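Local coordinates for Z-ring associated protein G (Haemophilus ducreyi, PDB 6UN9) that probably takes part in cell division, cell envelope biogenesis and maintenance of cell shape, its tetrameric helical coiled coil likely linking the Z-ring to the machinery that builds septal peptidoglycan, at the interface of chains A and B and the interface of chains A and C. Sequence-based numbering; all coordinates share one arbitrary frame. Chains: chain A/B/C, Uncharacterized protein.

Both contacts involve chain A, about 47 Å apart as measured between the centres of their C-alpha atoms. Contact 1 uses helix 42-69 of chain A and joins it to an antiparallel chain B; contact 2 uses the N-terminal end of the same chain, the loop at residue 14 and the start of helix 16-37, against a parallel chain C. They share no residue. The contact 1 patch is mainly apolar and hides 74 Å², the contact 2 patch more polar and hides 219 Å². Together they give chain A two different neighbours, consistent with the homotetramer, although the protein is mainly monomeric in solution.

Contact 1: the interface of chains A and B. Residues chain A 46, 50, 53; chain B 57, 60, 64.
Two leucines face each other with different first torsions: A:Leu50 carries CG opposite its carbonyl carbon (chi1 -85°), whereas B:Leu60 swings CG opposite its backbone N (chi1 -163°). The two side chains cross at about a right angle, each presenting a branched end to the other. A:Leu50 CD2 meets B:Leu60 CD2 at 3.6 Å, and the other B:Leu60 methyl, CD1, packs against the branch carbon CG of A:Leu50 at 3.7 Å. Both B:Leu60 methyls thus lie against the CG-CD2 branch of A:Leu50. A:Met53, an engineered selenomethionine where the natural residue is leucine, flanks this pair more loosely, its CG lying 4.4 Å from B:Leu60 CD2. Its selenium SE lies toward the backbone of B:Tyr57 without touching it. On the opposite flank the hydroxyl OG of A:Ser46 lies in the plane of the B:Phe64 ring, at the edge bearing CE1; the closeness modelled there is doubtful at this resolution. The carbonyl O of B:Leu60, a turn earlier in helix 50-68, lies over one face of the same ring. Residues 46, 50 and 53 of helix 42-69 run opposite to 57, 60 and 64 of chain B, with the three- and four-residue spacing of a coiled coil. The patch hides 74 Å² in all. It is a light, mainly apolar seam that, with its twin across the two-fold axis, probably contributes to the antiparallel pairing of chains in the tetramer.

Contact 2: the interface of chains A and C. Residues chain A 14, 17-18, 21; chain C 14-15, 18.
The loop at A:Asn14 and the first turns of helix 16-37 in chain A meet the loop at C:Asn14 and C:Ile15 and the beginning of helix 16-66 in chain C, where C:Gln18 reaches across between A:Asn14 and A:Gln18. The C:Gln18 side chain leaves with CG opposite the backbone N (chi1 177°) and then bends at chi2 (121°), which turns its amide toward A:Asn14. There the carbonyl oxygen OD1 of A:Asn14 stands above the plane of the glutamine amide, 3.3 Å from C:Gln18 NE2 and 3.4 Å from C:Gln18 OE1. With the two amide planes 50° apart, OD1 lies over the face of the amide, and the two groups make no directed bond. A second oxygen of the same residue, the backbone carbonyl O of A:Asn14, lies 3.5 Å from C:Gln18 OE1. As modelled, oxygens therefore face one another here; the O and N ends of an amide are hard to tell apart at 2.8 Å resolution, and the opposite orientation of the C:Gln18 amide may fit better. From the helix side, A:Gln18 offers its CB to C:Gln18 OE1 at 3.6 Å. One turn further on, A:Leu21 points CD1 toward the backbone O of C:Gln18. The amide nitrogen of A:Asn14 faces the other way along chain C: ND2 touches the branch methyl CG2 of C:Ile15 at 3.6 Å, the two side chains crossing at about a right angle. C:Asn14 adds a looser contact, its OD1 being 4.1 Å from A:Asn14 ND2 with the amides nearly perpendicular. A:Asn14 and C:Gln18 carry most of the 219 Å² hidden in this patch. The site sits at the N-terminal end of the elongated coiled coil, where parallel chains A and C start side by side, the end that in the intact protein probably lies nearest its membrane-spanning helix.

Contact 1: the interface of chains A and B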
# COMPACT_ATOMS: atom_id res chain seq x y z
N SER A 46 -13.27 -4.91 -0.37
CA SER A 46 -11.84 -5.02 -0.64
C SER A 46 -11.45 -4.17 -1.84
O SER A 46 -10.46 -3.43 -1.79
CB SER A 46 -11.45 -6.48 -0.88
OG SER A 46 -10.92 -7.04 0.31
N LEU A 50 -8.70 -1.15 -1.69
CA LEU A 50 -7.53 -1.33 -2.55
C LEU A 50 -7.35 -0.15 -3.50
O LEU A 50 -6.22 0.22 -3.82
CB LEU A 50 -7.63 -2.62 -3.36
CG LEU A 50 -7.15 -3.87 -2.65
CD1 LEU A 50 -7.45 -5.13 -3.48
CD2 LEU A 50 -5.68 -3.75 -2.36
N MSE A 53 -5.83 2.48 -1.67
CA MSE A 53 -4.39 2.25 -1.65
C MSE A 53 -3.69 2.76 -2.90
O MSE A 53 -2.56 3.23 -2.82
CB MSE A 53 -4.09 0.75 -1.50
CG MSE A 53 -4.06 0.26 -0.08
SE MSE A 53 -2.27 -0.34 0.41
CE MSE A 53 -1.33 1.37 0.32
N TYR B 57 -3.43 0.85 4.55
CA TYR B 57 -3.00 -0.50 4.88
C TYR B 57 -3.76 -1.04 6.09
O TYR B 57 -4.38 -2.11 6.01
CB TYR B 57 -1.51 -0.53 5.16
CG TYR B 57 -1.01 -1.88 5.64
CD1 TYR B 57 -0.56 -2.84 4.73
CD2 TYR B 57 -0.98 -2.19 6.99
CE1 TYR B 57 -0.11 -4.07 5.16
CE2 TYR B 57 -0.52 -3.42 7.44
CZ TYR B 57 -0.09 -4.37 6.52
OH TYR B 57 0.36 -5.60 6.97
N LEU B 60 -7.28 -2.13 5.12
CA LEU B 60 -7.32 -3.34 4.31
C LEU B 60 -6.97 -4.58 5.14
O LEU B 60 -7.57 -5.64 4.95
CB LEU B 60 -6.35 -3.20 3.14
CG LEU B 60 -6.37 -4.08 1.91
CD1 LEU B 60 -7.54 -3.74 1.02
CD2 LEU B 60 -5.08 -3.87 1.16
N PHE B 64 -9.32 -7.90 6.37
CA PHE B 64 -8.99 -9.30 6.11
C PHE B 64 -9.03 -10.12 7.39
O PHE B 64 -9.53 -11.25 7.38
CB PHE B 64 -7.60 -9.42 5.46
CG PHE B 64 -7.50 -8.80 4.10
CD1 PHE B 64 -8.64 -8.46 3.38
CD2 PHE B 64 -6.26 -8.56 3.53
CE1 PHE B 64 -8.55 -7.89 2.13
CE2 PHE B 64 -6.15 -7.98 2.27
CZ PHE B 64 -7.30 -7.64 1.57

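Contact 2: the interface of chains A and C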
# COMPACT_ATOMS: atom_id res chain seq x y z
N ASN A 14 -36.88 -44.11 10.74
CA ASN A 14 -36.91 -43.71 9.34
C ASN A 14 -37.73 -42.45 9.08
O ASN A 14 -37.48 -41.78 8.07
CB ASN A 14 -37.44 -44.86 8.46
CG ASN A 14 -36.78 -44.88 7.07
OD1 ASN A 14 -35.64 -44.43 6.88
ND2 ASN A 14 -37.51 -45.40 6.08
N GLN A 17 -35.10 -39.98 11.13
CA GLN A 17 -33.92 -39.73 10.30
C GLN A 17 -34.26 -38.95 9.04
O GLN A 17 -33.38 -38.31 8.48
CB GLN A 17 -33.22 -41.05 9.94
CG GLN A 17 -32.42 -41.65 11.10
CD GLN A 17 -31.59 -40.62 11.87
OE1 GLN A 17 -30.68 -40.00 11.32
NE2 GLN A 17 -31.92 -40.43 13.15
N GLN A 18 -35.53 -38.97 8.61
CA GLN A 18 -35.90 -38.14 7.48
C GLN A 18 -36.04 -36.66 7.88
O GLN A 18 -35.34 -35.80 7.34
CB GLN A 18 -37.17 -38.71 6.83
CG GLN A 18 -37.72 -37.90 5.67
CD GLN A 18 -38.77 -36.88 6.12
OE1 GLN A 18 -39.89 -37.25 6.50
NE2 GLN A 18 -38.41 -35.60 6.09
N LEU A 21 -32.42 -34.97 8.06
CA LEU A 21 -31.97 -34.68 6.70
C LEU A 21 -32.69 -33.47 6.14
O LEU A 21 -32.06 -32.56 5.60
CB LEU A 21 -32.20 -35.89 5.79
CG LEU A 21 -31.46 -37.18 6.10
CD1 LEU A 21 -31.62 -38.16 4.94
CD2 LEU A 21 -30.00 -36.93 6.40
N ASN C 14 -41.28 -42.08 0.28
CA ASN C 14 -40.93 -42.26 1.69
C ASN C 14 -39.50 -42.74 1.87
O ASN C 14 -38.88 -42.48 2.90
CB ASN C 14 -41.89 -43.26 2.35
CG ASN C 14 -41.61 -43.47 3.83
OD1 ASN C 14 -41.02 -44.48 4.23
ND2 ASN C 14 -42.04 -42.52 4.66
N ILE C 15 -38.96 -43.45 0.89
CA ILE C 15 -37.55 -43.80 0.91
C ILE C 15 -36.82 -43.32 -0.34
O ILE C 15 -35.59 -43.16 -0.29
CB ILE C 15 -37.34 -45.32 1.13
CG1 ILE C 15 -38.03 -46.16 0.06
CG2 ILE C 15 -37.92 -45.73 2.50
CD1 ILE C 15 -38.45 -47.55 0.61
N GLN C 18 -35.80 -40.17 0.84
CA GLN C 18 -34.64 -40.37 1.72
C GLN C 18 -33.35 -40.59 0.93
O GLN C 18 -32.30 -40.04 1.29
CB GLN C 18 -34.92 -41.55 2.65
CG GLN C 18 -33.78 -41.93 3.58
CD GLN C 18 -34.18 -41.86 5.03
OE1 GLN C 18 -35.27 -41.37 5.36
NE2 GLN C 18 -33.31 -42.34 5.91